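PDB 4XAB: EvdO2 from Micromonospora carbonacea, which probably catalyses an oxidative cyclization in orthosomycin biosynthesis, as a metal-dependent oxygenase of the phytanoyl-CoA dioxygenase family. Local coordinates for residues R44-R49 against G113-K118; R93-A98 against E107-Y112. All blocks are in the same frame, centred on the assembly; numbering follows the deposited sequence.

Contact 1. Residues R44-R49 against G113-K118; sequences RLFVRR and GHAILK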
# COMPACT_ATOMS: atom_id res chain seq x y z
N ARG A 44 -11.11 -15.80 -4.44
CA ARG A 44 -12.52 -15.68 -4.09
C ARG A 44 -12.95 -14.23 -3.87
O ARG A 44 -14.08 -13.86 -4.18
CB ARG A 44 -12.84 -16.52 -2.85
CG ARG A 44 -14.31 -16.50 -2.45
CD ARG A 44 -15.23 -16.87 -3.62
NE ARG A 44 -15.57 -18.29 -3.63
CZ ARG A 44 -16.57 -18.81 -2.94
NH1 ARG A 44 -17.34 -18.04 -2.19
NH2 ARG A 44 -16.82 -20.12 -3.01
N LEU A 45 -12.04 -13.40 -3.34
CA LEU A 45 -12.32 -11.98 -3.12
C LEU A 45 -12.44 -11.22 -4.43
O LEU A 45 -13.27 -10.32 -4.57
CB LEU A 45 -11.22 -11.33 -2.28
CG LEU A 45 -11.26 -11.48 -0.76
CD1 LEU A 45 -10.01 -10.83 -0.17
CD2 LEU A 45 -12.52 -10.85 -0.20
N PHE A 46 -11.60 -11.60 -5.39
CA PHE A 46 -11.49 -10.90 -6.66
C PHE A 46 -11.93 -11.79 -7.81
O PHE A 46 -11.09 -12.35 -8.52
CB PHE A 46 -10.06 -10.42 -6.89
CG PHE A 46 -9.65 -9.29 -6.00
CD1 PHE A 46 -10.01 -7.99 -6.31
CD2 PHE A 46 -8.88 -9.52 -4.87
CE1 PHE A 46 -9.62 -6.93 -5.50
CE2 PHE A 46 -8.49 -8.47 -4.06
CZ PHE A 46 -8.87 -7.18 -4.37
N VAL A 47 -13.23 -11.92 -7.99
CA VAL A 47 -13.74 -12.79 -9.04
C VAL A 47 -13.73 -12.07 -10.38
O VAL A 47 -14.38 -11.04 -10.53
CB VAL A 47 -15.16 -13.26 -8.74
CG1 VAL A 47 -15.69 -14.07 -9.90
CG2 VAL A 47 -15.16 -14.08 -7.46
N ARG A 48 -12.99 -12.62 -11.34
CA ARG A 48 -13.06 -12.08 -12.69
C ARG A 48 -14.30 -12.65 -13.36
O ARG A 48 -14.46 -13.86 -13.48
CB ARG A 48 -11.79 -12.41 -13.48
CG ARG A 48 -11.39 -11.30 -14.42
CD ARG A 48 -11.16 -11.81 -15.81
NE ARG A 48 -9.77 -12.21 -16.02
CZ ARG A 48 -8.96 -11.64 -16.90
NH1 ARG A 48 -9.41 -10.64 -17.65
NH2 ARG A 48 -7.71 -12.07 -17.03
N ARG A 49 -15.21 -11.77 -13.78
CA ARG A 49 -16.53 -12.18 -14.22
C ARG A 49 -16.73 -11.81 -15.68
O ARG A 49 -16.34 -10.72 -16.10
CB ARG A 49 -17.61 -11.53 -13.34
CG ARG A 49 -19.05 -11.78 -13.80
CD ARG A 49 -20.04 -11.31 -12.73
NE ARG A 49 -21.43 -11.40 -13.18
CZ ARG A 49 -22.47 -11.17 -12.38
NH1 ARG A 49 -22.27 -10.87 -11.11
NH2 ARG A 49 -23.71 -11.26 -12.85
N GLY A 113 -6.69 -3.51 7.05
CA GLY A 113 -6.16 -4.18 5.87
C GLY A 113 -6.63 -3.51 4.60
O GLY A 113 -7.57 -2.73 4.60
N HIS A 114 -5.97 -3.83 3.49
CA HIS A 114 -6.33 -3.26 2.21
C HIS A 114 -5.84 -4.23 1.12
O HIS A 114 -4.67 -4.59 1.09
CB HIS A 114 -5.71 -1.86 2.06
CG HIS A 114 -6.01 -1.18 0.75
ND1 HIS A 114 -5.24 -0.15 0.25
CD2 HIS A 114 -7.00 -1.39 -0.15
CE1 HIS A 114 -5.75 0.24 -0.91
NE2 HIS A 114 -6.82 -0.49 -1.17
N ALA A 115 -6.76 -4.66 0.26
CA ALA A 115 -6.43 -5.62 -0.79
C ALA A 115 -6.43 -4.95 -2.14
O ALA A 115 -7.32 -4.15 -2.45
CB ALA A 115 -7.39 -6.79 -0.77
N ILE A 116 -5.43 -5.28 -2.94
CA ILE A 116 -5.25 -4.70 -4.26
C ILE A 116 -4.97 -5.80 -5.26
O ILE A 116 -4.16 -6.69 -5.00
CB ILE A 116 -4.09 -3.69 -4.30
CG1 ILE A 116 -4.33 -2.54 -3.32
CG2 ILE A 116 -3.87 -3.16 -5.72
CD1 ILE A 116 -3.07 -1.76 -3.02
N LEU A 117 -5.66 -5.75 -6.40
CA LEU A 117 -5.30 -6.60 -7.53
C LEU A 117 -5.11 -5.72 -8.77
O LEU A 117 -6.03 -5.00 -9.15
CB LEU A 117 -6.37 -7.68 -7.76
CG LEU A 117 -6.12 -8.73 -8.85
CD1 LEU A 117 -6.87 -10.00 -8.51
CD2 LEU A 117 -6.54 -8.22 -10.22
N LYS A 118 -3.91 -5.77 -9.35
CA LYS A 118 -3.64 -5.11 -10.63
C LYS A 118 -3.84 -6.10 -11.75
O LYS A 118 -3.04 -7.02 -11.90
CB LYS A 118 -2.20 -4.57 -10.70
CG LYS A 118 -1.88 -3.47 -9.74
CD LYS A 118 -0.48 -2.94 -10.02
CE LYS A 118 -0.38 -2.30 -11.39
NZ LYS A 118 -0.93 -0.91 -11.37
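In the double-stranded beta helix of this oxygenase, Phe46, just past the end of helix 32-45, is laid against Ala115 and Leu117 of the core strand 110-118. Phe46 is the first residue to leave helical backbone angles, and its side chain leads from the turn onto the sheet. Leu117 approaches over one face of the ring: its CB sits 3.9 Å from the centroid of the Phe46 ring and only 9° off the ring normal, a well-centred CH-pi contact. CG of Leu117 stands anti to the backbone N (chi1 -176°), which carries the CD1 methyl past the ring to the stem of the phenylalanine, where Leu117 CD1 meets Phe46 CB at 3.6 Å. The two side chains thus run alongside in opposite senses, each overlapping the other's base. Ala115 takes the rim instead. Its methyl lies near the ring plane, with CB 3.9 Å from Phe46 CE2, and the carbonyl oxygen of the same residue, Ala115 O, is also 3.9 Å from Phe46 CZ, in plane at the edge. Tyr58 and Ile75 also pack on Phe46, and the ring of Tyr42 meets it with the two planes inclined. Ile116, between the two contacting strand residues, points its CB away from the turn, and its side chain comes within about 8 Å of the nickel ion. With the ring cut back to an alanine here, Leu117 CB is likely to lose its aromatic face and a gap to open beside the Ala115 methyl. No hydrogen bond joins the segments; the contact is apolar and buried, so the turn is held to the strand by shape and dispersion, and any electrostatic help from Ala115 O at the ring edge is at most slight at this distance.

Contact 2. Residues R93-A98 against E107-Y112; sequences RCRSIA and EELEFY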
# COMPACT_ATOMS: atom_id res chain seq x y z
N ARG A 93 3.10 -10.83 12.93
CA ARG A 93 4.47 -10.59 12.53
C ARG A 93 4.61 -9.16 12.03
O ARG A 93 5.56 -8.45 12.38
CB ARG A 93 4.87 -11.60 11.43
CG ARG A 93 6.33 -11.69 11.07
CD ARG A 93 6.55 -12.80 10.01
NE ARG A 93 5.95 -14.08 10.42
CZ ARG A 93 5.05 -14.76 9.70
NH1 ARG A 93 4.65 -14.31 8.52
NH2 ARG A 93 4.56 -15.90 10.17
N CYS A 94 3.66 -8.73 11.22
CA CYS A 94 3.67 -7.38 10.69
C CYS A 94 3.45 -6.33 11.79
O CYS A 94 4.06 -5.26 11.76
CB CYS A 94 2.61 -7.23 9.60
SG CYS A 94 3.07 -8.06 8.05
N ARG A 95 2.58 -6.64 12.76
CA ARG A 95 2.33 -5.69 13.86
C ARG A 95 3.62 -5.50 14.67
O ARG A 95 3.95 -4.39 15.10
CB ARG A 95 1.18 -6.18 14.76
CG ARG A 95 0.73 -5.19 15.83
CD ARG A 95 -0.43 -5.76 16.67
NE ARG A 95 -0.06 -7.06 17.22
CZ ARG A 95 -0.92 -7.97 17.68
NH1 ARG A 95 -2.22 -7.73 17.65
NH2 ARG A 95 -0.47 -9.13 18.15
N SER A 96 4.35 -6.59 14.87
CA SER A 96 5.62 -6.54 15.58
C SER A 96 6.65 -5.71 14.81
O SER A 96 7.41 -4.96 15.41
CB SER A 96 6.16 -7.94 15.83
OG SER A 96 5.24 -8.66 16.63
N ILE A 97 6.66 -5.86 13.49
CA ILE A 97 7.56 -5.07 12.66
C ILE A 97 7.20 -3.59 12.77
O ILE A 97 8.07 -2.74 12.93
CB ILE A 97 7.50 -5.53 11.17
CG1 ILE A 97 8.13 -6.92 11.03
CG2 ILE A 97 8.21 -4.53 10.29
CD1 ILE A 97 7.98 -7.53 9.64
N ALA A 98 5.91 -3.29 12.72
CA ALA A 98 5.44 -1.91 12.80
C ALA A 98 5.86 -1.28 14.12
O ALA A 98 6.33 -0.14 14.16
CB ALA A 98 3.93 -1.85 12.63
N GLU A 107 0.18 -2.56 21.31
CA GLU A 107 -1.14 -2.23 21.84
C GLU A 107 -1.59 -0.80 21.52
O GLU A 107 -2.77 -0.48 21.61
CB GLU A 107 -1.16 -2.44 23.35
CG GLU A 107 -0.94 -3.88 23.80
CD GLU A 107 0.53 -4.26 23.92
OE1 GLU A 107 1.40 -3.48 23.48
OE2 GLU A 107 0.82 -5.34 24.47
N GLU A 108 -0.63 0.05 21.17
CA GLU A 108 -0.91 1.44 20.82
C GLU A 108 -1.31 1.61 19.37
O GLU A 108 -1.79 2.67 18.97
CB GLU A 108 0.32 2.31 21.10
CG GLU A 108 0.52 2.64 22.56
CD GLU A 108 1.84 3.33 22.82
OE1 GLU A 108 2.39 3.15 23.93
OE2 GLU A 108 2.32 4.06 21.93
N LEU A 109 -1.10 0.58 18.56
CA LEU A 109 -1.32 0.71 17.13
C LEU A 109 -2.75 0.41 16.73
O LEU A 109 -3.30 -0.64 17.08
CB LEU A 109 -0.37 -0.21 16.35
CG LEU A 109 1.11 0.04 16.65
CD1 LEU A 109 1.97 -1.04 16.01
CD2 LEU A 109 1.50 1.41 16.14
N GLU A 110 -3.36 1.33 15.99
CA GLU A 110 -4.57 1.04 15.25
C GLU A 110 -4.18 0.46 13.90
O GLU A 110 -3.09 0.74 13.40
CB GLU A 110 -5.41 2.30 15.08
CG GLU A 110 -5.97 2.80 16.40
CD GLU A 110 -6.64 4.15 16.27
OE1 GLU A 110 -7.28 4.41 15.23
OE2 GLU A 110 -6.51 4.95 17.22
N PHE A 111 -5.06 -0.33 13.31
CA PHE A 111 -4.70 -1.00 12.06
C PHE A 111 -5.90 -1.34 11.20
O PHE A 111 -7.03 -1.41 11.68
CB PHE A 111 -3.89 -2.27 12.35
CG PHE A 111 -4.53 -3.17 13.37
CD1 PHE A 111 -4.17 -3.09 14.71
CD2 PHE A 111 -5.51 -4.08 13.01
CE1 PHE A 111 -4.76 -3.91 15.66
CE2 PHE A 111 -6.11 -4.89 13.95
CZ PHE A 111 -5.73 -4.81 15.27
N TYR A 112 -5.64 -1.56 9.92
CA TYR A 112 -6.63 -2.13 9.02
C TYR A 112 -5.94 -2.72 7.80
O TYR A 112 -4.76 -2.45 7.54
CB TYR A 112 -7.67 -1.08 8.61
CG TYR A 112 -7.10 0.10 7.86
CD1 TYR A 112 -6.64 1.23 8.55
CD2 TYR A 112 -7.01 0.10 6.47
CE1 TYR A 112 -6.11 2.30 7.87
CE2 TYR A 112 -6.48 1.18 5.78
CZ TYR A 112 -6.04 2.28 6.49
OH TYR A 112 -5.51 3.35 5.82
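Ala98 N donates to Cys94 O at 2.9 Å, a regular helical bond of helix 89-102; the Ala98 methyl points toward Leu109. One branch of Leu109 does the touching: its CD1 lies 4.0 Å from Ala98 CB and as far from the backbone oxygen Arg95 O, both on the helix-facing side of the methyl. The methyl therefore rests against residues i and i+3 of the helix, one turn apart, with a carbonyl as part of its seat. CG of Leu109 is anti to its own carbonyl carbon (chi1 -57°), and from there the extended second torsion (chi2 171°) carries CD1 across to the helix. The aliphatic part of Arg95 adds a looser wall, its CG 4.3 Å from Leu109 CD1. Arg95 is stretched through its first two torsions and turns only beyond CD, so its methylenes pass the leucine while the charged end goes on to Glu106. There NE makes a salt bridge with Glu106 OE1, while Glu106 OE2 is hydrogen-bonded to Ser96 OG, which also bonds to Ala92 O, so that one acid ties two neighbouring residues of the helix to the connection that follows it. Phe111 also directs its CB toward the helix but stays short of touching, with CE1 4.8 Å from Arg95 CD; its ring is engaged edge-to-face by Phe91. Across the two segments there is no hydrogen bond, and the meeting is a small apolar one with a charged fringe. Helix 89-102 lies on the sheet here, packing Ala98 onto Phe233 of strand 226-234 and Leu144 of strand 139-149, while Leu109 leads the returning chain into strand 110-118, which pairs antiparallel with strand 226-234.

Overall arrangement
Strand 110-118 is shared by both contacts: contact 2 uses the approach to it and its first residues, contact 1 the remainder, and 107-112 runs directly into 113-118. Their centres are 23 Å apart, and no other touch connects them. Along the chain the order is 44-49, 93-98, 107-112, 113-118, so the local helix-to-strand return of contact 2 falls between the two halves of the longer-range contact 1. Leu109 points toward helix 89-102, Ala115 and Leu117 toward Phe46 in the turn after helix 32-45. Helix 89-102 thus packs near the start of the strand and that turn farther along it, while Ile116 faces the side of the nickel site formed by His129, Asp131 and His215.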